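Diacylglycerol kinase (Bacillus anthracis, PDB 3S40) probably phosphorylates diacylglycerol to phosphatidic acid, using ATP as the phosphate donor. Local coordinates at residues A[17-22]-A[68-73]; A[37-42]-A[121-126]; A[102-105]-A[110-113]. One frame throughout, in Å; residues are numbered along the deposited sequence.

In the fold
All three contacts lie in the diacylglycerol kinase catalytic domain. Contact 1 sits where strands 11-15 and 66-71 of the four-stranded parallel sheet run out into loops. Contact 2, centred about 19 Å away, joins the far end of helix 24-38 to the turn before strand 125-133; its segments alternate with those of contact 1 along the chain. Contact 3, about 11 Å from contact 1 between centres, follows it and is nested within contact 2. Contacts 1 and 3 touch through Asp73 OD2 and the backbone N of Asp102, a probable hydrogen bond between two helix starts, and through Phe70 on Ile113, joining strand-end loops where nucleotide probably binds. Contact 2 touches neither, its nearest atoms about 5 and 7 Å from contacts 1 and 3.

Contact 1 (A[17-22]-A[68-73]); sequences PKAGQG and IVFGGD
Ala19 lays its methyl over one face of the Phe70 ring, a CH-pi contact with CB 4.1 Å from the ring centroid and 16° off the ring normal. The methyl is displaced toward the rim, so its nearest ring atom is CE2, and Ala19 CB to Phe70 CE2 measures 4.0 Å. With CG anti to the backbone N (chi1 175°), Phe70 turns its ring so that the CE2/CZ side faces Ala19 and Gly20. The same ring also touches Val15, Ile95 and Ile31, which places it between the sheet and helix 24-38.

The glycines give the second kind of contact, side chain or ring against bare backbone. Ala19 CB comes within 3.7 Å of Gly71 CA, where the main chain leaves the strand. Gly20 CA approaches Phe70 CZ obliquely at 4.2 Å, its backbone at phi 88°, a conformation largely confined to glycine.

No hydrogen bond links 17-22 to 68-73; polar ties run from both segments to 97-102, the loop after strand 91-96 and the start of helix 102-106. Gly20 is bonded through its backbone to Gly97, while the two carboxylate oxygens of Asp73 accept from the backbone N of Asn101 and of Asp102. Gly72 takes the N-cap position of helix 73-83.

Asn16 to Gly20 read NPKAG, and Gly71 to Asp73 begin GGDGT, the two signatures that lie side by side at the strand ends in this kinase family, where the GGDGT loop is associated with nucleotide binding; the same role is likely here.

Contact 2 (A[37-42]-A[121-126]); sequences AAFPDL and TKEHVK
Glu123 OE2 reaches the edge of the Phe39 ring, lying near its plane 3.4 Å from Phe39 CE1, and it is also hydrogen-bonded to Thr6 OG1. The other oxygen, OE1, takes the backbone N of Lys7, so the N-terminal segment holds both ends of the carboxylate. Ring and carboxylate come from opposite directions, their planes only 21° apart. An extended chain beyond CG (chi2 -168°) carries the acid from the turn after helix 113-120 across to Phe39; Glu123 itself has left helical geometry with positive phi, 56°.

On the helix side, Ala38 CB sits 3.3 Å from Thr121 OG1, a close van der Waals approach with no hydrogen bond. The same methyl lies 4.1 Å above the plane of the adjacent Phe39 ring, over its centre. Thr121 CA meets the ring obliquely, 4.3 Å from Phe39 CZ.

Phe39 thus presents the C-H rim of its ring to the acid, which would give at most a weak electrostatic attraction beside the bonds from Thr6 and Lys7. Those two bonds would tend to keep Glu123 ionised and fix the rotation of its carboxylate, so the oxygen is held at the Phe39 edge.

Contact 3 (A[102-105]-A[110-113]); sequences DFSR and PQNI
Gln111 stacks its amide on the guanidinium of Arg105: the two planes are 28° apart, while the side chains that carry them cross at about a right angle. Gln111 OE1 lies over one face of the guanidinium, toward the rim, 3.5 Å from Arg105 NH1; coming from above, it is in stacking contact and makes no hydrogen bond there. Each flat group also meets a methylene of the other, with Gln111 NE2 3.7 Å from Arg105 CG and Arg105 NH2 3.8 Å from Gln111 CG. A bend at chi2 of Gln111 (-61°) turns its amide to face the helix, whereas Arg105 runs extended from CG to NE. Arg105 NE donates to the carbonyl O of Cys100, and Tyr206 also touches this arginine.

Ser104 meets the same amide from a different side. Gln111 NE2 donates to Ser104 OG at 2.9 Å and 164°, with the hydroxyl in the amide plane. The serine oxygen also bonds the carbonyl O of Asn101. Together these contacts fasten the loop after helix 102-106 to that helix, at the end of the family's PGGTxNDF sequence.

Three bonds grip the amide, since NE2 also donates to Val109 O and OE1 accepts from Asn101 ND2. Because the carbonyl of Asn101 can only accept, Ser104 passes its proton there and receives one from Gln111. The amide orientation is thereby fixed, the bonds settling which end is nitrogen, and the positive guanidinium of Arg105 beneath OE1 would polarise the amide further.

Contact 1 (A[17-22]-A[68-73])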
ATOM      1  N   PRO A  17      12.837   5.129 -14.845  1.00 38.12           N
ATOM      2  CA  PRO A  17      13.663   4.497 -15.879  1.00 39.63           C
ATOM      3  C   PRO A  17      14.448   3.326 -15.317  1.00 34.82           C
ATOM      4  O   PRO A  17      14.839   2.424 -16.057  1.00 39.33           O
ATOM      5  CB  PRO A  17      14.616   5.625 -16.314  1.00 41.58           C
ATOM      6  CG  PRO A  17      13.984   6.893 -15.830  1.00 39.76           C
ATOM      7  CD  PRO A  17      13.252   6.517 -14.578  1.00 36.39           C
ATOM      8  N   LYS A  18      14.670   3.338 -14.010  1.00 31.21           N
ATOM      9  CA  LYS A  18      15.354   2.231 -13.357  1.00 41.41           C
ATOM     10  C   LYS A  18      14.443   1.028 -13.135  1.00 41.52           C
ATOM     11  O   LYS A  18      14.919  -0.080 -12.870  1.00 35.81           O
ATOM     12  CB  LYS A  18      15.949   2.675 -12.016  1.00 46.38           C
ATOM     13  CG  LYS A  18      17.348   3.249 -12.112  1.00 58.10           C
ATOM     14  CD  LYS A  18      17.345   4.764 -12.183  1.00 65.66           C
ATOM     15  CE  LYS A  18      18.774   5.293 -12.270  1.00 76.58           C
ATOM     16  NZ  LYS A  18      18.846   6.775 -12.131  1.00 81.24           N
ATOM     17  N   ALA A  19      13.136   1.228 -13.248  1.00 32.55           N
ATOM     18  CA  ALA A  19      12.217   0.170 -12.835  1.00 36.94           C
ATOM     19  C   ALA A  19      12.304  -1.023 -13.779  1.00 38.81           C
ATOM     20  O   ALA A  19      12.796  -0.908 -14.894  1.00 38.44           O
ATOM     21  CB  ALA A  19      10.780   0.690 -12.748  1.00 31.80           C
ATOM     22  N   GLY A  20      11.824  -2.173 -13.320  1.00 29.12           N
ATOM     23  CA  GLY A  20      11.665  -3.315 -14.189  1.00 38.17           C
ATOM     24  C   GLY A  20      12.905  -4.182 -14.296  1.00 53.67           C
ATOM     25  O   GLY A  20      14.036  -3.691 -14.283  1.00 44.62           O
ATOM     26  N   GLN A  21      12.673  -5.487 -14.386  1.00 72.06           N
ATOM     27  CA  GLN A  21      13.740  -6.455 -14.563  1.00 91.64           C
ATOM     28  C   GLN A  21      14.615  -5.985 -15.710  1.00 93.85           C
ATOM     29  O   GLN A  21      15.765  -5.590 -15.508  1.00 94.89           O
ATOM     30  CB  GLN A  21      13.153  -7.829 -14.897  1.00104.39           C
ATOM     31  CG  GLN A  21      13.759  -8.992 -14.127  1.00113.43           C
ATOM     32  CD  GLN A  21      13.011  -9.290 -12.842  1.00118.33           C
ATOM     33  OE1 GLN A  21      12.522 -10.402 -12.635  1.00118.51           O
ATOM     34  NE2 GLN A  21      12.919  -8.294 -11.968  1.00119.74           N
ATOM     35  N   GLY A  22      14.044  -6.003 -16.912  1.00 88.60           N
ATOM     36  CA  GLY A  22      14.762  -5.654 -18.124  1.00 82.11           C
ATOM     37  C   GLY A  22      15.101  -4.183 -18.276  1.00 73.36           C
ATOM     38  O   GLY A  22      15.067  -3.403 -17.323  1.00 76.75           O
ATOM     39  N   ILE A  68      -0.834   7.026 -14.113  1.00 18.78           N
ATOM     40  CA  ILE A  68      -0.291   5.674 -14.109  1.00 12.93           C
ATOM     41  C   ILE A  68       1.133   5.742 -13.616  1.00 20.43           C
ATOM     42  O   ILE A  68       1.896   6.608 -14.045  1.00 16.54           O
ATOM     43  CB  ILE A  68      -0.296   5.069 -15.519  1.00 16.64           C
ATOM     44  CG1 ILE A  68      -1.697   5.189 -16.122  1.00 20.90           C
ATOM     45  CG2 ILE A  68       0.224   3.617 -15.496  1.00 18.48           C
ATOM     46  CD1 ILE A  68      -1.776   4.735 -17.570  1.00 19.84           C
ATOM     47  N   VAL A  69       1.505   4.863 -12.696  1.00 18.57           N
ATOM     48  CA  VAL A  69       2.905   4.835 -12.250  1.00 15.66           C
ATOM     49  C   VAL A  69       3.576   3.513 -12.611  1.00 23.03           C
ATOM     50  O   VAL A  69       3.100   2.453 -12.231  1.00 25.06           O
ATOM     51  CB  VAL A  69       3.013   5.134 -10.738  1.00 20.68           C
ATOM     52  CG1 VAL A  69       2.079   4.236  -9.952  1.00 21.45           C
ATOM     53  CG2 VAL A  69       4.456   5.012 -10.266  1.00 29.69           C
ATOM     54  N   PHE A  70       4.657   3.577 -13.395  1.00 22.93           N
ATOM     55  CA  PHE A  70       5.488   2.410 -13.644  1.00 23.41           C
ATOM     56  C   PHE A  70       6.674   2.434 -12.706  1.00 23.75           C
ATOM     57  O   PHE A  70       7.571   3.254 -12.861  1.00 32.93           O
ATOM     58  CB  PHE A  70       5.990   2.368 -15.086  1.00 21.45           C
ATOM     59  CG  PHE A  70       6.959   1.228 -15.354  1.00 28.65           C
ATOM     60  CD1 PHE A  70       6.689  -0.052 -14.903  1.00 27.48           C
ATOM     61  CD2 PHE A  70       8.123   1.438 -16.084  1.00 27.94           C
ATOM     62  CE1 PHE A  70       7.572  -1.114 -15.152  1.00 28.56           C
ATOM     63  CE2 PHE A  70       9.010   0.382 -16.345  1.00 30.42           C
ATOM     64  CZ  PHE A  70       8.738  -0.890 -15.876  1.00 27.07           C
ATOM     65  N   GLY A  71       6.683   1.543 -11.721  1.00 24.98           N
ATOM     66  CA  GLY A  71       7.788   1.503 -10.779  1.00 21.87           C
ATOM     67  C   GLY A  71       7.533   0.642  -9.558  1.00 29.62           C
ATOM     68  O   GLY A  71       6.445   0.087  -9.387  1.00 30.09           O
ATOM     69  N   GLY A  72       8.541   0.542  -8.697  1.00 29.97           N
ATOM     70  CA  GLY A  72       8.413  -0.229  -7.470  1.00 34.33           C
ATOM     71  C   GLY A  72       7.629   0.442  -6.352  1.00 35.99           C
ATOM     72  O   GLY A  72       6.977   1.481  -6.537  1.00 28.05           O
ATOM     73  N   ASP A  73       7.693  -0.169  -5.173  1.00 31.55           N
ATOM     74  CA  ASP A  73       6.954   0.301  -4.005  1.00 34.35           C
ATOM     75  C   ASP A  73       7.354   1.714  -3.591  1.00 23.71           C
ATOM     76  O   ASP A  73       6.519   2.500  -3.166  1.00 27.44           O
ATOM     77  CB  ASP A  73       7.121  -0.683  -2.839  1.00 44.89           C
ATOM     78  CG  ASP A  73       6.698  -2.108  -3.209  1.00 57.08           C
ATOM     79  OD1 ASP A  73       7.454  -2.794  -3.944  1.00 67.49           O
ATOM     80  OD2 ASP A  73       5.611  -2.535  -2.767  1.00 51.31           O
TER

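Contact 2 (A[37-42]-A[121-126])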
ATOM      1  N   ALA A  37      -2.624   3.414 -27.576  1.00 24.43           N
ATOM      2  CA  ALA A  37      -3.745   3.050 -28.435  1.00 30.25           C
ATOM      3  C   ALA A  37      -5.070   3.363 -27.777  1.00 29.89           C
ATOM      4  O   ALA A  37      -6.016   3.763 -28.445  1.00 32.84           O
ATOM      5  CB  ALA A  37      -3.690   1.568 -28.812  1.00 21.56           C
ATOM      6  N   ALA A  38      -5.133   3.160 -26.463  1.00 32.44           N
ATOM      7  CA  ALA A  38      -6.388   3.268 -25.732  1.00 29.75           C
ATOM      8  C   ALA A  38      -6.711   4.709 -25.379  1.00 26.23           C
ATOM      9  O   ALA A  38      -7.865   5.106 -25.433  1.00 25.33           O
ATOM     10  CB  ALA A  38      -6.358   2.406 -24.466  1.00 25.23           C
ATOM     11  N   PHE A  39      -5.690   5.494 -25.041  1.00 22.41           N
ATOM     12  CA  PHE A  39      -5.909   6.858 -24.547  1.00 25.84           C
ATOM     13  C   PHE A  39      -5.400   7.950 -25.509  1.00 30.98           C
ATOM     14  O   PHE A  39      -4.208   8.187 -25.605  1.00 23.99           O
ATOM     15  CB  PHE A  39      -5.249   7.014 -23.173  1.00 21.66           C
ATOM     16  CG  PHE A  39      -5.632   5.932 -22.186  1.00 22.34           C
ATOM     17  CD1 PHE A  39      -6.965   5.733 -21.829  1.00 24.18           C
ATOM     18  CD2 PHE A  39      -4.664   5.129 -21.608  1.00 17.10           C
ATOM     19  CE1 PHE A  39      -7.322   4.750 -20.911  1.00 25.54           C
ATOM     20  CE2 PHE A  39      -5.008   4.143 -20.694  1.00 30.35           C
ATOM     21  CZ  PHE A  39      -6.353   3.952 -20.341  1.00 23.57           C
ATOM     22  N   PRO A  40      -6.312   8.645 -26.192  1.00 33.43           N
ATOM     23  CA  PRO A  40      -5.916   9.585 -27.248  1.00 30.92           C
ATOM     24  C   PRO A  40      -5.137  10.826 -26.770  1.00 31.78           C
ATOM     25  O   PRO A  40      -4.669  11.593 -27.612  1.00 29.37           O
ATOM     26  CB  PRO A  40      -7.258   9.999 -27.856  1.00 37.96           C
ATOM     27  CG  PRO A  40      -8.212   9.886 -26.727  1.00 41.37           C
ATOM     28  CD  PRO A  40      -7.761   8.679 -25.942  1.00 34.11           C
ATOM     29  N   ASP A  41      -5.010  11.029 -25.463  1.00 24.28           N
ATOM     30  CA  ASP A  41      -4.179  12.110 -24.921  1.00 24.24           C
ATOM     31  C   ASP A  41      -3.379  11.582 -23.750  1.00 30.76           C
ATOM     32  O   ASP A  41      -3.879  11.473 -22.625  1.00 25.74           O
ATOM     33  CB  ASP A  41      -5.038  13.296 -24.476  1.00 24.73           C
ATOM     34  CG  ASP A  41      -4.212  14.480 -23.956  1.00 26.94           C
ATOM     35  OD1 ASP A  41      -3.068  14.305 -23.479  1.00 28.71           O
ATOM     36  OD2 ASP A  41      -4.731  15.614 -23.994  1.00 30.48           O
ATOM     37  N   LEU A  42      -2.121  11.280 -24.020  1.00 24.03           N
ATOM     38  CA  LEU A  42      -1.293  10.560 -23.081  1.00 14.14           C
ATOM     39  C   LEU A  42       0.039  11.276 -22.901  1.00 22.73           C
ATOM     40  O   LEU A  42       0.743  11.555 -23.858  1.00 24.93           O
ATOM     41  CB  LEU A  42      -1.065   9.140 -23.595  1.00 18.14           C
ATOM     42  CG  LEU A  42      -0.050   8.267 -22.849  1.00 28.83           C
ATOM     43  CD1 LEU A  42      -0.507   8.070 -21.410  1.00 26.39           C
ATOM     44  CD2 LEU A  42       0.139   6.902 -23.554  1.00 15.91           C
ATOM     45  N   THR A 121      -6.167  -0.545 -19.540  1.00 22.32           N
ATOM     46  CA  THR A 121      -6.941  -0.314 -20.743  1.00 26.66           C
ATOM     47  C   THR A 121      -8.406  -0.728 -20.568  1.00 27.60           C
ATOM     48  O   THR A 121      -9.282  -0.267 -21.289  1.00 31.16           O
ATOM     49  CB  THR A 121      -6.278  -1.133 -21.878  1.00 29.30           C
ATOM     50  OG1 THR A 121      -5.501  -0.264 -22.708  1.00 40.94           O
ATOM     51  CG2 THR A 121      -7.265  -1.926 -22.676  1.00 25.37           C
ATOM     52  N   LYS A 122      -8.672  -1.596 -19.605  1.00 25.87           N
ATOM     53  CA  LYS A 122     -10.039  -2.059 -19.386  1.00 23.79           C
ATOM     54  C   LYS A 122     -10.778  -1.109 -18.468  1.00 23.23           C
ATOM     55  O   LYS A 122     -12.004  -1.201 -18.309  1.00 28.76           O
ATOM     56  CB  LYS A 122     -10.044  -3.470 -18.818  1.00 22.92           C
ATOM     57  CG  LYS A 122      -9.420  -4.519 -19.732  1.00 30.99           C
ATOM     58  CD  LYS A 122     -10.027  -4.482 -21.136  1.00 36.08           C
ATOM     59  CE  LYS A 122      -9.439  -5.583 -22.020  1.00 51.06           C
ATOM     60  NZ  LYS A 122      -9.759  -5.352 -23.459  1.00 54.21           N
ATOM     61  N   GLU A 123     -10.032  -0.200 -17.851  1.00 19.20           N
ATOM     62  CA  GLU A 123     -10.649   0.840 -17.025  1.00 21.20           C
ATOM     63  C   GLU A 123     -11.573   0.351 -15.883  1.00 24.01           C
ATOM     64  O   GLU A 123     -12.603   0.959 -15.620  1.00 28.05           O
ATOM     65  CB  GLU A 123     -11.433   1.793 -17.920  1.00 23.86           C
ATOM     66  CG  GLU A 123     -10.598   2.380 -19.053  1.00 35.83           C
ATOM     67  CD  GLU A 123     -11.279   3.551 -19.767  1.00 42.52           C
ATOM     68  OE1 GLU A 123     -12.402   3.956 -19.377  1.00 44.29           O
ATOM     69  OE2 GLU A 123     -10.676   4.064 -20.727  1.00 39.49           O
ATOM     70  N   HIS A 124     -11.211  -0.726 -15.202  1.00 20.84           N
ATOM     71  CA  HIS A 124     -11.991  -1.168 -14.035  1.00 18.72           C
ATOM     72  C   HIS A 124     -11.459  -0.471 -12.800  1.00 20.63           C
ATOM     73  O   HIS A 124     -10.272  -0.560 -12.483  1.00 33.06           O
ATOM     74  CB  HIS A 124     -11.881  -2.666 -13.856  1.00 18.96           C
ATOM     75  CG  HIS A 124     -12.416  -3.444 -15.013  1.00 32.86           C
ATOM     76  ND1 HIS A 124     -13.691  -3.261 -15.503  1.00 34.29           N
ATOM     77  CD2 HIS A 124     -11.851  -4.409 -15.778  1.00 30.23           C
ATOM     78  CE1 HIS A 124     -13.887  -4.077 -16.526  1.00 31.12           C
ATOM     79  NE2 HIS A 124     -12.788  -4.786 -16.711  1.00 29.36           N
ATOM     80  N   VAL A 125     -12.336   0.248 -12.118  1.00 14.91           N
ATOM     81  CA  VAL A 125     -11.900   1.165 -11.084  1.00 18.58           C
ATOM     82  C   VAL A 125     -12.683   0.915  -9.811  1.00 23.92           C
ATOM     83  O   VAL A 125     -13.876   0.609  -9.859  1.00 23.98           O
ATOM     84  CB  VAL A 125     -12.149   2.614 -11.509  1.00 28.81           C
ATOM     85  CG1 VAL A 125     -11.918   3.529 -10.341  1.00 26.21           C
ATOM     86  CG2 VAL A 125     -11.248   2.993 -12.699  1.00 26.76           C
ATOM     87  N   LYS A 126     -12.016   1.022  -8.671  1.00 20.41           N
ATOM     88  CA  LYS A 126     -12.716   0.882  -7.400  1.00 24.53           C
ATOM     89  C   LYS A 126     -12.144   1.825  -6.364  1.00 25.25           C
ATOM     90  O   LYS A 126     -10.994   2.282  -6.489  1.00 24.89           O
ATOM     91  CB  LYS A 126     -12.681  -0.560  -6.889  1.00 22.43           C
ATOM     92  CG  LYS A 126     -11.336  -1.011  -6.360  1.00 22.59           C
ATOM     93  CD  LYS A 126     -11.479  -2.403  -5.766  1.00 30.77           C
ATOM     94  CE  LYS A 126     -10.251  -2.812  -4.989  1.00 34.33           C
ATOM     95  NZ  LYS A 126     -10.604  -3.875  -3.991  1.00 35.05           N
TER

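Contact 3 (A[102-105]-A[110-113])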
ATOM      1  N   ASP A 102       3.718  -4.638  -3.652  1.00 26.33           N
ATOM      2  CA  ASP A 102       2.684  -5.017  -2.701  1.00 27.63           C
ATOM      3  C   ASP A 102       1.319  -4.448  -3.030  1.00 32.38           C
ATOM      4  O   ASP A 102       0.310  -5.177  -3.057  1.00 24.03           O
ATOM      5  CB  ASP A 102       3.093  -4.600  -1.291  1.00 34.01           C
ATOM      6  CG  ASP A 102       4.068  -5.577  -0.670  1.00 34.91           C
ATOM      7  OD1 ASP A 102       4.010  -6.764  -1.055  1.00 31.85           O
ATOM      8  OD2 ASP A 102       4.879  -5.161   0.186  1.00 39.49           O
ATOM      9  N   PHE A 103       1.255  -3.147  -3.283  1.00 18.43           N
ATOM     10  CA  PHE A 103      -0.063  -2.621  -3.563  1.00 23.34           C
ATOM     11  C   PHE A 103      -0.656  -3.028  -4.916  1.00 16.66           C
ATOM     12  O   PHE A 103      -1.877  -3.195  -5.037  1.00 23.58           O
ATOM     13  CB  PHE A 103      -0.215  -1.122  -3.284  1.00 21.29           C
ATOM     14  CG  PHE A 103      -1.564  -0.808  -2.748  1.00 28.80           C
ATOM     15  CD1 PHE A 103      -1.846  -1.035  -1.408  1.00 28.40           C
ATOM     16  CD2 PHE A 103      -2.588  -0.418  -3.600  1.00 28.75           C
ATOM     17  CE1 PHE A 103      -3.112  -0.815  -0.903  1.00 29.38           C
ATOM     18  CE2 PHE A 103      -3.855  -0.199  -3.113  1.00 34.36           C
ATOM     19  CZ  PHE A 103      -4.124  -0.399  -1.761  1.00 36.82           C
ATOM     20  N   SER A 104       0.196  -3.209  -5.915  1.00 21.76           N
ATOM     21  CA  SER A 104      -0.261  -3.696  -7.200  1.00 23.15           C
ATOM     22  C   SER A 104      -0.855  -5.087  -7.009  1.00 18.32           C
ATOM     23  O   SER A 104      -1.907  -5.426  -7.593  1.00 21.71           O
ATOM     24  CB  SER A 104       0.877  -3.669  -8.258  1.00 22.75           C
ATOM     25  OG  SER A 104       1.667  -4.856  -8.248  1.00 27.97           O
ATOM     26  N   ARG A 105      -0.228  -5.897  -6.163  1.00 18.02           N
ATOM     27  CA  ARG A 105      -0.799  -7.225  -5.885  1.00 23.09           C
ATOM     28  C   ARG A 105      -2.145  -7.137  -5.183  1.00 24.72           C
ATOM     29  O   ARG A 105      -3.054  -7.912  -5.457  1.00 28.79           O
ATOM     30  CB  ARG A 105       0.153  -8.092  -5.062  1.00 28.11           C
ATOM     31  CG  ARG A 105       1.393  -8.513  -5.840  1.00 33.65           C
ATOM     32  CD  ARG A 105       2.381  -9.201  -4.925  1.00 49.79           C
ATOM     33  NE  ARG A 105       3.729  -9.161  -5.471  1.00 47.64           N
ATOM     34  CZ  ARG A 105       4.237 -10.111  -6.243  1.00 44.44           C
ATOM     35  NH1 ARG A 105       5.477  -9.992  -6.701  1.00 37.34           N
ATOM     36  NH2 ARG A 105       3.499 -11.176  -6.553  1.00 29.63           N
ATOM     37  N   PRO A 110      -1.770  -7.959 -12.761  1.00 29.19           N
ATOM     38  CA  PRO A 110      -0.813  -8.929 -13.316  1.00 33.79           C
ATOM     39  C   PRO A 110       0.615  -8.453 -13.091  1.00 28.13           C
ATOM     40  O   PRO A 110       0.897  -7.262 -13.255  1.00 27.35           O
ATOM     41  CB  PRO A 110      -1.123  -8.899 -14.812  1.00 37.38           C
ATOM     42  CG  PRO A 110      -2.564  -8.526 -14.892  1.00 42.26           C
ATOM     43  CD  PRO A 110      -2.848  -7.621 -13.715  1.00 26.77           C
ATOM     44  N   GLN A 111       1.514  -9.360 -12.728  1.00 22.91           N
ATOM     45  CA  GLN A 111       2.900  -8.960 -12.497  1.00 32.48           C
ATOM     46  C   GLN A 111       3.717  -8.915 -13.805  1.00 33.21           C
ATOM     47  O   GLN A 111       4.823  -8.383 -13.844  1.00 32.27           O
ATOM     48  CB  GLN A 111       3.554  -9.852 -11.430  1.00 46.43           C
ATOM     49  CG  GLN A 111       2.956  -9.676 -10.025  1.00 42.42           C
ATOM     50  CD  GLN A 111       3.124  -8.250  -9.485  1.00 39.35           C
ATOM     51  OE1 GLN A 111       4.241  -7.820  -9.198  1.00 35.76           O
ATOM     52  NE2 GLN A 111       2.006  -7.513  -9.354  1.00 31.19           N
ATOM     53  N   ASN A 112       3.153  -9.464 -14.869  1.00 23.25           N
ATOM     54  CA  ASN A 112       3.695  -9.276 -16.213  1.00 30.95           C
ATOM     55  C   ASN A 112       3.315  -7.867 -16.664  1.00 35.68           C
ATOM     56  O   ASN A 112       2.120  -7.547 -16.789  1.00 26.59           O
ATOM     57  CB  ASN A 112       3.098 -10.334 -17.156  1.00 33.19           C
ATOM     58  CG  ASN A 112       3.426 -10.080 -18.620  1.00 45.30           C
ATOM     59  OD1 ASN A 112       3.029  -9.072 -19.199  1.00 51.27           O
ATOM     60  ND2 ASN A 112       4.125 -11.022 -19.234  1.00 48.45           N
ATOM     61  N   ILE A 113       4.310  -7.012 -16.892  1.00 26.53           N
ATOM     62  CA  ILE A 113       4.007  -5.595 -17.094  1.00 23.91           C
ATOM     63  C   ILE A 113       3.188  -5.344 -18.350  1.00 28.31           C
ATOM     64  O   ILE A 113       2.367  -4.432 -18.371  1.00 27.31           O
ATOM     65  CB  ILE A 113       5.251  -4.707 -17.058  1.00 30.61           C
ATOM     66  CG1 ILE A 113       6.196  -5.044 -18.211  1.00 25.77           C
ATOM     67  CG2 ILE A 113       5.955  -4.851 -15.709  1.00 25.03           C
ATOM     68  CD1 ILE A 113       7.428  -4.162 -18.233  1.00 27.98           C
TER